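Local coordinates for protein alcohol dehydrogenase, zinc-containing (Thermotoga maritima, PDB 3IP1) that catalyses the NAD(+)-dependent oxidation of scyllo-inosose to 3-dehydro-scyllo-inosose, using zinc, and so probably takes part in myo-inositol degradation, at residues I52-I58 with E105-A110; A231-H235 with G360-T364; S239-L243 with V274-N279; G280-F286 with V303-G309. The contacts are given in a common frame with arbitrary orientation. Residues are numbered along the deposited sequence.

Contact 1. Residues I52-I58 with E105-A110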
loop_
_atom_site.group_PDB
_atom_site.type_symbol
_atom_site.label_atom_id
_atom_site.label_comp_id
_atom_site.label_asym_id
_atom_site.label_seq_id
_atom_site.Cartn_x
_atom_site.Cartn_y
_atom_site.Cartn_z
ATOM N N ILE A 52 19.873 4.215 -37.736
ATOM C CA ILE A 52 18.856 3.289 -37.280
ATOM C C ILE A 52 19.372 1.886 -37.589
ATOM O O ILE A 52 19.547 1.526 -38.745
ATOM C CB ILE A 52 17.502 3.513 -38.000
ATOM C CG1 ILE A 52 16.996 4.960 -37.830
ATOM C CG2 ILE A 52 16.472 2.460 -37.557
ATOM C CD1 ILE A 52 16.645 5.364 -36.397
ATOM N N GLU A 53 19.629 1.112 -36.549
ATOM C CA GLU A 53 20.190 -0.219 -36.713
ATOM C C GLU A 53 19.241 -1.301 -36.237
ATOM O O GLU A 53 19.389 -2.465 -36.608
ATOM C CB GLU A 53 21.498 -0.323 -35.943
ATOM C CG GLU A 53 22.650 0.317 -36.677
ATOM C CD GLU A 53 23.744 0.764 -35.742
ATOM O OE1 GLU A 53 24.894 0.871 -36.219
ATOM O OE2 GLU A 53 23.454 1.008 -34.541
ATOM N N LYS A 54 18.300 -0.904 -35.393
ATOM C CA LYS A 54 17.230 -1.775 -34.944
ATOM C C LYS A 54 15.927 -1.083 -35.284
ATOM O O LYS A 54 15.869 0.144 -35.264
ATOM C CB LYS A 54 17.336 -2.034 -33.438
ATOM C CG LYS A 54 18.449 -2.995 -33.066
ATOM C CD LYS A 54 19.117 -2.535 -31.812
ATOM C CE LYS A 54 19.091 -3.615 -30.754
ATOM N NZ LYS A 54 18.850 -2.967 -29.413
ATOM N N PRO A 55 14.883 -1.863 -35.620
ATOM C CA PRO A 55 13.671 -1.225 -36.135
ATOM C C PRO A 55 12.899 -0.385 -35.092
ATOM O O PRO A 55 11.946 0.311 -35.457
ATOM C CB PRO A 55 12.825 -2.402 -36.667
ATOM C CG PRO A 55 13.495 -3.654 -36.200
ATOM C CD PRO A 55 14.896 -3.327 -35.808
ATOM N N THR A 56 13.331 -0.439 -33.830
ATOM C CA THR A 56 12.677 0.275 -32.714
ATOM C C THR A 56 13.358 1.608 -32.385
ATOM O O THR A 56 12.906 2.334 -31.508
ATOM C CB THR A 56 12.695 -0.579 -31.429
ATOM O OG1 THR A 56 14.035 -1.031 -31.218
ATOM C CG2 THR A 56 11.783 -1.801 -31.557
ATOM N N GLU A 57 14.444 1.924 -33.082
ATOM C CA GLU A 57 15.215 3.125 -32.794
ATOM C C GLU A 57 14.683 4.377 -33.476
ATOM O O GLU A 57 14.013 4.306 -34.512
ATOM C CB GLU A 57 16.693 2.912 -33.149
ATOM C CG GLU A 57 17.371 1.903 -32.217
ATOM C CD GLU A 57 18.814 1.569 -32.610
ATOM O OE1 GLU A 57 19.158 1.667 -33.815
ATOM O OE2 GLU A 57 19.603 1.210 -31.703
ATOM N N ILE A 58 14.984 5.519 -32.865
ATOM C CA ILE A 58 14.734 6.840 -33.437
ATOM C C ILE A 58 15.994 7.682 -33.307
ATOM O O ILE A 58 16.853 7.415 -32.467
ATOM C CB ILE A 58 13.583 7.610 -32.708
ATOM C CG1 ILE A 58 13.957 7.861 -31.225
ATOM C CG2 ILE A 58 12.253 6.843 -32.852
ATOM C CD1 ILE A 58 12.977 8.733 -30.407
ATOM N N GLU A 105 13.957 10.969 -37.494
ATOM C CA GLU A 105 13.843 9.703 -38.152
ATOM C C GLU A 105 13.392 8.658 -37.130
ATOM O O GLU A 105 13.808 8.704 -35.982
ATOM C CB GLU A 105 15.186 9.313 -38.767
ATOM C CG GLU A 105 15.123 7.998 -39.512
ATOM C CD GLU A 105 16.279 7.763 -40.462
ATOM O OE1 GLU A 105 16.098 6.936 -41.393
ATOM O OE2 GLU A 105 17.356 8.379 -40.280
ATOM N N ALA A 106 12.547 7.728 -37.568
ATOM C CA ALA A 106 12.051 6.625 -36.739
ATOM C C ALA A 106 12.031 5.328 -37.551
ATOM O O ALA A 106 11.594 5.320 -38.701
ATOM C CB ALA A 106 10.649 6.938 -36.228
ATOM N N GLY A 107 12.486 4.232 -36.949
ATOM C CA GLY A 107 12.371 2.912 -37.565
ATOM C C GLY A 107 10.928 2.452 -37.646
ATOM O O GLY A 107 10.049 3.074 -37.036
ATOM N N PRO A 108 10.670 1.373 -38.412
ATOM C CA PRO A 108 9.322 0.873 -38.674
ATOM C C PRO A 108 8.539 0.492 -37.408
ATOM O O PRO A 108 7.320 0.666 -37.372
ATOM C CB PRO A 108 9.561 -0.358 -39.584
ATOM C CG PRO A 108 10.993 -0.714 -39.407
ATOM C CD PRO A 108 11.672 0.630 -39.193
ATOM N N GLU A 109 9.243 0.024 -36.377
ATOM C CA GLU A 109 8.627 -0.413 -35.120
ATOM C C GLU A 109 8.902 0.561 -33.965
ATOM O O GLU A 109 8.811 0.169 -32.796
ATOM C CB GLU A 109 9.170 -1.793 -34.725
ATOM C CG GLU A 109 8.797 -2.954 -35.630
ATOM C CD GLU A 109 9.690 -4.189 -35.406
ATOM O OE1 GLU A 109 10.166 -4.418 -34.268
ATOM O OE2 GLU A 109 9.929 -4.947 -36.369
ATOM N N ALA A 110 9.279 1.803 -34.283
ATOM C CA ALA A 110 9.613 2.782 -33.247
ATOM C C ALA A 110 8.358 3.506 -32.763
ATOM O O ALA A 110 7.959 4.528 -33.316
ATOM C CB ALA A 110 10.670 3.776 -33.748
#

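Contact 2. Residues A231-H235 with G360-T364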
loop_
_atom_site.group_PDB
_atom_site.type_symbol
_atom_site.label_atom_id
_atom_site.label_comp_id
_atom_site.label_asym_id
_atom_site.label_seq_id
_atom_site.Cartn_x
_atom_site.Cartn_y
_atom_site.Cartn_z
ATOM N N ALA A 231 9.024 21.780 -5.633
ATOM C CA ALA A 231 7.946 21.966 -6.595
ATOM C C ALA A 231 6.950 20.810 -6.551
ATOM O O ALA A 231 5.738 21.034 -6.469
ATOM C CB ALA A 231 8.527 22.128 -8.011
ATOM N N ILE A 232 7.458 19.578 -6.611
ATOM C CA ILE A 232 6.584 18.406 -6.680
ATOM C C ILE A 232 5.709 18.292 -5.433
ATOM O O ILE A 232 4.497 18.049 -5.527
ATOM C CB ILE A 232 7.382 17.095 -6.860
ATOM C CG1 ILE A 232 7.977 17.014 -8.286
ATOM C CG2 ILE A 232 6.480 15.900 -6.599
ATOM C CD1 ILE A 232 9.264 16.103 -8.362
ATOM N N LEU A 233 6.339 18.466 -4.277
ATOM C CA LEU A 233 5.679 18.266 -3.001
ATOM C C LEU A 233 4.723 19.400 -2.647
ATOM O O LEU A 233 3.714 19.157 -1.995
ATOM C CB LEU A 233 6.717 18.023 -1.908
ATOM C CG LEU A 233 7.360 16.634 -2.062
ATOM C CD1 LEU A 233 8.610 16.455 -1.153
ATOM C CD2 LEU A 233 6.305 15.525 -1.814
ATOM N N LYS A 234 5.015 20.628 -3.099
ATOM C CA LYS A 234 4.018 21.688 -3.015
ATOM C C LYS A 234 2.810 21.364 -3.900
ATOM O O LYS A 234 1.686 21.393 -3.421
ATOM C CB LYS A 234 4.584 23.075 -3.341
ATOM C CG LYS A 234 3.756 24.226 -2.779
ATOM C CD LYS A 234 3.560 24.113 -1.261
ATOM C CE LYS A 234 2.603 25.189 -0.714
ATOM N NZ LYS A 234 2.479 25.116 0.780
ATOM N N HIS A 235 3.046 21.016 -5.165
ATOM C CA HIS A 235 1.968 20.578 -6.053
ATOM C C HIS A 235 1.201 19.372 -5.500
ATOM O O HIS A 235 0.012 19.218 -5.799
ATOM C CB HIS A 235 2.462 20.334 -7.494
ATOM C CG HIS A 235 2.510 21.589 -8.319
ATOM N ND1 HIS A 235 3.541 22.506 -8.223
ATOM C CD2 HIS A 235 1.630 22.108 -9.211
ATOM C CE1 HIS A 235 3.307 23.522 -9.038
ATOM N NE2 HIS A 235 2.149 23.310 -9.639
ATOM N N GLY A 360 1.247 23.675 -15.239
ATOM C CA GLY A 360 1.711 24.857 -14.491
ATOM C C GLY A 360 3.018 24.776 -13.695
ATOM O O GLY A 360 3.580 25.812 -13.338
HETATM N N MSE A 361 3.511 23.567 -13.404
HETATM C CA MSE A 361 4.762 23.425 -12.668
HETATM C C MSE A 361 5.959 23.671 -13.587
HETATM O O MSE A 361 6.394 22.781 -14.335
HETATM C CB MSE A 361 4.866 22.050 -11.999
HETATM C CG MSE A 361 6.029 21.914 -11.010
HETATM SE SE MSE A 361 6.231 20.054 -10.393
HETATM C CE MSE A 361 7.095 19.317 -11.985
ATOM N N ASP A 362 6.495 24.880 -13.499
ATOM C CA ASP A 362 7.555 25.355 -14.381
ATOM C C ASP A 362 8.958 25.240 -13.749
ATOM O O ASP A 362 9.377 26.097 -12.957
ATOM C CB ASP A 362 7.281 26.814 -14.786
ATOM C CG ASP A 362 8.340 27.373 -15.724
ATOM O OD1 ASP A 362 9.166 26.596 -16.245
ATOM O OD2 ASP A 362 8.341 28.602 -15.944
HETATM N N MSE A 363 9.695 24.212 -14.142
HETATM C CA MSE A 363 11.033 24.005 -13.605
HETATM C C MSE A 363 12.103 24.874 -14.289
HETATM O O MSE A 363 13.239 24.920 -13.824
HETATM C CB MSE A 363 11.426 22.523 -13.687
HETATM C CG MSE A 363 10.595 21.605 -12.829
HETATM SE SE MSE A 363 10.797 22.012 -10.944
HETATM C CE MSE A 363 12.728 21.932 -10.801
ATOM N N THR A 364 11.750 25.544 -15.385
ATOM C CA THR A 364 12.729 26.337 -16.154
ATOM C C THR A 364 13.291 27.496 -15.333
ATOM O O THR A 364 14.356 28.025 -15.658
ATOM C CB THR A 364 12.183 26.869 -17.521
ATOM O OG1 THR A 364 11.156 27.852 -17.304
ATOM C CG2 THR A 364 11.641 25.727 -18.373
#

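Contact 3. Residues S239-L243 with V274-N279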
loop_
_atom_site.group_PDB
_atom_site.type_symbol
_atom_site.label_atom_id
_atom_site.label_comp_id
_atom_site.label_asym_id
_atom_site.label_seq_id
_atom_site.Cartn_x
_atom_site.Cartn_y
_atom_site.Cartn_z
ATOM N N SER A 239 1.339 21.020 3.170
ATOM C CA SER A 239 0.922 22.188 3.924
ATOM C C SER A 239 2.104 23.152 4.108
ATOM O O SER A 239 2.002 24.346 3.796
ATOM C CB SER A 239 0.311 21.728 5.252
ATOM O OG SER A 239 0.363 22.728 6.232
ATOM N N LYS A 240 3.234 22.608 4.560
ATOM C CA LYS A 240 4.488 23.351 4.659
ATOM C C LYS A 240 5.653 22.611 3.988
ATOM O O LYS A 240 5.920 21.438 4.291
ATOM C CB LYS A 240 4.839 23.625 6.120
ATOM C CG LYS A 240 3.988 24.717 6.754
ATOM C CD LYS A 240 3.851 24.435 8.224
ATOM C CE LYS A 240 3.007 25.513 8.904
ATOM N NZ LYS A 240 2.727 25.070 10.293
ATOM N N VAL A 241 6.324 23.313 3.075
ATOM C CA VAL A 241 7.539 22.819 2.431
ATOM C C VAL A 241 8.716 23.651 2.956
ATOM O O VAL A 241 8.773 24.871 2.773
ATOM C CB VAL A 241 7.457 22.877 0.880
ATOM C CG1 VAL A 241 8.755 22.418 0.244
ATOM C CG2 VAL A 241 6.268 22.064 0.354
ATOM N N ILE A 242 9.634 22.957 3.624
ATOM C CA ILE A 242 10.815 23.550 4.237
ATOM C C ILE A 242 12.072 22.986 3.585
ATOM O O ILE A 242 12.271 21.750 3.539
ATOM C CB ILE A 242 10.840 23.264 5.747
ATOM C CG1 ILE A 242 9.576 23.827 6.399
ATOM C CG2 ILE A 242 12.104 23.850 6.401
ATOM C CD1 ILE A 242 9.284 23.208 7.753
ATOM N N LEU A 243 12.895 23.892 3.052
ATOM C CA LEU A 243 14.164 23.519 2.430
ATOM C C LEU A 243 15.374 24.068 3.198
ATOM O O LEU A 243 15.407 25.243 3.576
ATOM C CB LEU A 243 14.199 23.912 0.944
ATOM C CG LEU A 243 15.509 23.519 0.239
ATOM C CD1 LEU A 243 15.293 22.688 -1.032
ATOM C CD2 LEU A 243 16.315 24.765 -0.053
ATOM N N VAL A 274 12.944 23.918 12.059
ATOM C CA VAL A 274 11.971 22.939 11.550
ATOM C C VAL A 274 10.833 22.721 12.559
ATOM O O VAL A 274 9.662 22.751 12.182
ATOM C CB VAL A 274 12.639 21.584 11.175
ATOM C CG1 VAL A 274 11.574 20.463 11.003
ATOM C CG2 VAL A 274 13.481 21.727 9.902
ATOM N N LEU A 275 11.185 22.522 13.835
ATOM C CA LEU A 275 10.182 22.333 14.880
ATOM C C LEU A 275 9.279 23.544 15.078
ATOM O O LEU A 275 8.080 23.394 15.350
ATOM C CB LEU A 275 10.803 21.874 16.203
ATOM C CG LEU A 275 11.328 20.433 16.156
ATOM C CD1 LEU A 275 12.204 20.111 17.363
ATOM C CD2 LEU A 275 10.196 19.401 16.004
ATOM N N ASP A 276 9.847 24.737 14.918
ATOM C CA ASP A 276 9.083 25.962 15.083
ATOM C C ASP A 276 8.089 26.091 13.931
ATOM O O ASP A 276 6.886 26.221 14.145
ATOM C CB ASP A 276 10.019 27.171 15.141
ATOM C CG ASP A 276 9.297 28.486 14.898
ATOM O OD1 ASP A 276 8.150 28.636 15.368
ATOM O OD2 ASP A 276 9.875 29.387 14.244
ATOM N N TYR A 277 8.602 26.016 12.706
ATOM C CA TYR A 277 7.785 26.153 11.510
ATOM C C TYR A 277 6.653 25.130 11.410
ATOM O O TYR A 277 5.588 25.445 10.889
ATOM C CB TYR A 277 8.677 26.057 10.270
ATOM C CG TYR A 277 9.625 27.224 10.107
ATOM C CD1 TYR A 277 9.217 28.531 10.398
ATOM C CD2 TYR A 277 10.920 27.025 9.623
ATOM C CE1 TYR A 277 10.089 29.613 10.235
ATOM C CE2 TYR A 277 11.797 28.090 9.455
ATOM C CZ TYR A 277 11.378 29.373 9.758
ATOM O OH TYR A 277 12.253 30.412 9.593
ATOM N N THR A 278 6.888 23.912 11.898
ATOM C CA THR A 278 5.860 22.878 11.845
ATOM C C THR A 278 5.017 22.799 13.129
ATOM O O THR A 278 4.289 21.826 13.335
ATOM C CB THR A 278 6.444 21.462 11.524
ATOM O OG1 THR A 278 7.286 21.037 12.600
ATOM C CG2 THR A 278 7.215 21.435 10.206
ATOM N N ASN A 279 5.107 23.832 13.974
ATOM C CA ASN A 279 4.420 23.868 15.284
ATOM C C ASN A 279 4.628 22.607 16.121
ATOM O O ASN A 279 3.711 22.145 16.776
ATOM C CB ASN A 279 2.903 24.112 15.131
ATOM C CG ASN A 279 2.574 25.330 14.292
ATOM O OD1 ASN A 279 3.239 26.356 14.367
ATOM N ND2 ASN A 279 1.520 25.226 13.496
HETATM O O HOH W 1 2.548 22.028 10.992
#

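Contact 4. Residues G280-F286 with V303-G309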
loop_
_atom_site.group_PDB
_atom_site.type_symbol
_atom_site.label_atom_id
_atom_site.label_comp_id
_atom_site.label_asym_id
_atom_site.label_seq_id
_atom_site.Cartn_x
_atom_site.Cartn_y
_atom_site.Cartn_z
ATOM N N GLY A 280 5.827 22.043 16.099
ATOM C CA GLY A 280 6.108 20.844 16.885
ATOM C C GLY A 280 5.651 19.541 16.240
ATOM O O GLY A 280 5.890 18.459 16.778
ATOM N N LEU A 281 4.995 19.637 15.087
ATOM C CA LEU A 281 4.515 18.437 14.386
ATOM C C LEU A 281 5.600 17.669 13.628
ATOM O O LEU A 281 5.520 16.440 13.485
ATOM C CB LEU A 281 3.353 18.781 13.440
ATOM C CG LEU A 281 2.426 17.598 13.112
ATOM C CD1 LEU A 281 1.688 17.101 14.383
ATOM C CD2 LEU A 281 1.450 17.933 11.992
ATOM N N GLY A 282 6.610 18.392 13.142
ATOM C CA GLY A 282 7.622 17.800 12.290
ATOM C C GLY A 282 7.111 17.563 10.884
ATOM O O GLY A 282 6.265 18.316 10.390
ATOM N N ALA A 283 7.612 16.506 10.238
ATOM C CA ALA A 283 7.269 16.222 8.826
ATOM C C ALA A 283 6.974 14.753 8.555
ATOM O O ALA A 283 7.471 13.869 9.256
ATOM C CB ALA A 283 8.373 16.722 7.891
ATOM N N LYS A 284 6.148 14.500 7.542
ATOM C CA LYS A 284 5.869 13.130 7.078
ATOM C C LYS A 284 7.021 12.593 6.218
ATOM O O LYS A 284 7.265 11.384 6.173
ATOM C CB LYS A 284 4.522 13.091 6.324
ATOM C CG LYS A 284 4.149 11.790 5.622
ATOM C CD LYS A 284 3.832 10.631 6.599
ATOM C CE LYS A 284 3.910 9.241 5.845
ATOM N NZ LYS A 284 5.343 8.932 5.342
ATOM N N LEU A 285 7.742 13.490 5.546
ATOM C CA LEU A 285 8.808 13.079 4.647
ATOM C C LEU A 285 10.022 14.013 4.702
ATOM O O LEU A 285 9.886 15.236 4.649
ATOM C CB LEU A 285 8.266 12.989 3.205
ATOM C CG LEU A 285 9.262 12.652 2.076
ATOM C CD1 LEU A 285 9.694 11.172 2.095
ATOM C CD2 LEU A 285 8.671 13.001 0.720
ATOM N N PHE A 286 11.201 13.413 4.793
ATOM C CA PHE A 286 12.464 14.124 4.682
ATOM C C PHE A 286 13.186 13.618 3.436
ATOM O O PHE A 286 13.260 12.417 3.200
ATOM C CB PHE A 286 13.352 13.887 5.912
ATOM C CG PHE A 286 12.754 14.358 7.220
ATOM C CD1 PHE A 286 11.781 13.604 7.862
ATOM C CD2 PHE A 286 13.206 15.546 7.821
ATOM C CE1 PHE A 286 11.227 14.031 9.095
ATOM C CE2 PHE A 286 12.677 15.994 9.042
ATOM C CZ PHE A 286 11.690 15.243 9.688
ATOM N N VAL A 303 14.861 15.969 14.944
ATOM C CA VAL A 303 13.523 16.406 14.578
ATOM C C VAL A 303 12.513 15.244 14.675
ATOM O O VAL A 303 11.445 15.393 15.282
ATOM C CB VAL A 303 13.464 17.021 13.172
ATOM C CG1 VAL A 303 12.006 17.181 12.746
ATOM C CG2 VAL A 303 14.185 18.385 13.143
ATOM N N ILE A 304 12.854 14.096 14.101
ATOM C CA ILE A 304 11.945 12.961 14.104
ATOM C C ILE A 304 11.603 12.618 15.560
ATOM O O ILE A 304 10.433 12.460 15.909
ATOM C CB ILE A 304 12.528 11.732 13.349
ATOM C CG1 ILE A 304 12.572 11.994 11.827
ATOM C CG2 ILE A 304 11.683 10.503 13.627
ATOM C CD1 ILE A 304 13.334 10.881 10.989
ATOM N N TRP A 305 12.637 12.548 16.397
ATOM C CA TRP A 305 12.497 12.210 17.806
ATOM C C TRP A 305 11.583 13.191 18.539
ATOM O O TRP A 305 10.630 12.781 19.180
ATOM C CB TRP A 305 13.863 12.177 18.488
ATOM C CG TRP A 305 13.794 11.739 19.923
ATOM C CD1 TRP A 305 13.853 12.540 21.034
ATOM C CD2 TRP A 305 13.640 10.395 20.403
ATOM N NE1 TRP A 305 13.757 11.772 22.177
ATOM C CE2 TRP A 305 13.631 10.454 21.821
ATOM C CE3 TRP A 305 13.519 9.147 19.774
ATOM C CZ2 TRP A 305 13.507 9.312 22.621
ATOM C CZ3 TRP A 305 13.401 8.013 20.563
ATOM C CH2 TRP A 305 13.387 8.104 21.977
ATOM N N ARG A 306 11.863 14.481 18.409
ATOM C CA ARG A 306 11.154 15.506 19.173
ATOM C C ARG A 306 9.768 15.877 18.625
ATOM O O ARG A 306 8.925 16.379 19.378
ATOM C CB ARG A 306 12.029 16.761 19.290
ATOM C CG ARG A 306 13.256 16.568 20.206
ATOM C CD ARG A 306 14.171 17.785 20.195
ATOM N NE ARG A 306 13.426 18.994 20.564
ATOM C CZ ARG A 306 13.920 20.229 20.516
ATOM N NH1 ARG A 306 15.165 20.432 20.117
ATOM N NH2 ARG A 306 13.162 21.262 20.859
ATOM N N ALA A 307 9.552 15.657 17.320
ATOM C CA ALA A 307 8.252 15.894 16.668
ATOM C C ALA A 307 7.118 15.053 17.243
ATOM O O ALA A 307 7.316 13.928 17.700
ATOM C CB ALA A 307 8.353 15.647 15.159
ATOM N N ARG A 308 5.913 15.595 17.177
ATOM C CA ARG A 308 4.743 14.866 17.631
ATOM C C ARG A 308 4.152 13.966 16.546
ATOM O O ARG A 308 3.481 12.967 16.850
ATOM C CB ARG A 308 3.712 15.852 18.143
ATOM C CG ARG A 308 4.288 16.729 19.243
ATOM C CD ARG A 308 3.214 17.469 19.978
ATOM N NE ARG A 308 2.249 16.552 20.574
ATOM C CZ ARG A 308 1.179 16.950 21.251
ATOM N NH1 ARG A 308 0.948 18.245 21.422
ATOM N NH2 ARG A 308 0.343 16.058 21.751
ATOM N N GLY A 309 4.403 14.317 15.287
ATOM C CA GLY A 309 3.991 13.487 14.147
ATOM C C GLY A 309 4.711 12.149 14.204
ATOM O O GLY A 309 5.763 12.019 14.816
HETATM O O HOH W 2 7.478 18.567 19.309
#

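Contact 1. Residues I52-I58 with E105-A110
Two antiparallel strands of the GroES-like domain, 57-66 and 98-106, meet here at the start of one and the end of the other; a type I turn from Lys-54 to Glu-57 leads into the first strand, and one from Gly-107 to Ala-110 follows the second. Pro-55 loses more surface than any other residue. Its carbonyl O turns into the second turn and accepts a hydrogen bond from Glu-109 N at 2.9 Å, while its ring lies against a second proline, with Pro-55 CB 3.7 Å from Pro-108 CG. Glu-109 answers with both backbone and side chain: beyond its N-H, the side chain reaches back so that Glu-109 OE2 comes to 3.8 Å from Pro-55 CG. Glu-105, at the sheet end, lays its side chain along Ile-52, with Ile-52 CG1 3.9 Å from Glu-105 CD. Between these outer contacts Gly-107 closes the junction. A CB on it would clash with the carbonyl O of Pro-55, so the close approach depends on its bare CA. The CA-to-CB bond of Thr-56 points away, yet Thr-56 CG2 reaches 3.8 Å from Glu-109 O; OG1 is hydrogen-bonded to Asp-168. Ile-58 and Ala-106 form the non-hydrogen-bonded pair, where Ile-58 CG2 touches Ala-106 CB at 3.7 Å; beside it, Gly-107 N donates to Glu-57 O at 2.9 Å in a nearly straight bond.

Contact 2. Residues A231-H235 with G360-T364
Met-361, a selenomethionine in this crystal, fills the gap between the last turns of helix 224-235 and the loop that follows helix 349-358. With chi1 and chi2 both t its side chain runs out straight toward the helix, then bends at chi3 (p). Its SE comes to 3.9 Å from Ala-231 CB and 4.1 Å from Ile-232 CG1. The base of the same side chain meets His-235: Met-361 CB sits over one face of the imidazole, 3.9 Å from the ring centroid and 20° off the normal, a CH-pi contact. The ring is held in this pose from its own helix, because His-235 ND1 donates to Ala-231 O at 3.2 Å one turn back. Met-363, also selenomethionine, has all three chi angles m; this folded conformation brings its SE to 3.7 Å from Ala-231 CB. Asp-362 between them faces away, and its OD1 accepts from Thr-364 N at 2.9 Å, forming an Asx turn, while OD2 makes a salt bridge with Arg-186. Thr-197 of helix 194-207 touches both selenomethionines. This apolar junction joins the chain leading to strand 369-371 of the mixed sheet to the Rossmann-type fold, at the helix that carries the end of its probable GxGxxG dinucleotide-binding motif.

Contact 3. Residues S239-L243 with V274-N279
A lysine ammonium group at the end of a helix is the striking feature here. Lys-240, next to Val-241 of strand 240-244, extends its side chain so that NZ donates to Tyr-277 O at 2.9 Å. A water carries the link further, accepting from Lys-240 NZ at 3.1 Å and donating to Thr-278 O at 2.9 Å. Both carbonyls lie where helix 270-277 stops, at a Schellman motif with Asn-279 in the C-prime position at positive phi. The cation therefore sits at the partially negative C-terminus of the helix dipole. Two residues along the strand, Ile-242 points the same way and supplies the apolar part: its CD1 lies 3.8 Å from Tyr-277 CB and 3.7 Å from Thr-278 CG2. Thr-278 OG1 turns back to Val-274 O, 3.0 Å away, and is also bonded by Gly-282 N, while the Tyr-277 ring stacks on His-261. Such packing of a helix across one face of a parallel sheet is characteristic of the Rossmann fold.

Contact 4. Residues G280-F286 with V303-G309
Within the Rossmann-type domain, strand 285-288, helix 293-306 and strand 313-316 make a beta-alpha-beta unit, and this contact joins the loop leading into the unit to the end of its helix. Two backbone hydrogen bonds join the segments. Arg-308 N donates to Gly-280 O at 2.9 Å, and Gly-309 N donates to Leu-281 O at 3.0 Å, so successive amides after the helix meet successive carbonyls of the loop. Gly-280 O takes a second donor, a water 3.0 Å away, which also donates to Arg-306 O at 2.6 Å and so ties the loop to a carbonyl of the last helical turn. The amide of Ala-307 is satisfied within the helix by Val-303 O at 2.8 Å. Gly-282 N donates to Thr-278 OG1, and its O accepts from Asn-216. The charged end of Arg-308 leads away from the loop to a salt bridge with Glu-148 of another subunit, while Arg-306 pairs with Glu-272 and Glu-302. Glycines let the backbones come this close: a CB on Gly-282 would clash with Ala-307 CB, and one on Gly-309 with Leu-281 O. Farther along, where the strand begins, the contact turns apolar, with Phe-286 CE1 3.7 Å from Ile-304 CG1 and the ring edge meeting Val-303, where Phe-286 CZ lies 3.6 Å from Val-303 CG1.

Contact 1 comes first along the chain and stands apart, in the GroES-like domain, with its centre about 50 Å from that of contact 3 and on the opposite side of the chain's centre. Contacts 3 and 4 follow each other in the Rossmann-type domain, both reaching its six-stranded parallel sheet; their centres are about 9 Å apart, and Val-274 CG1 touches Val-303 CG1 at 3.7 Å. Contact 2 closes a long loop that encloses both, and its helix 224-235 leads directly into strand 240-244 of contact 3. With its centre about 19 Å and 24 Å from those of contacts 3 and 4, it ties the Rossmann-type domain to the chain heading for the mixed sheet that holds contact 1's strands.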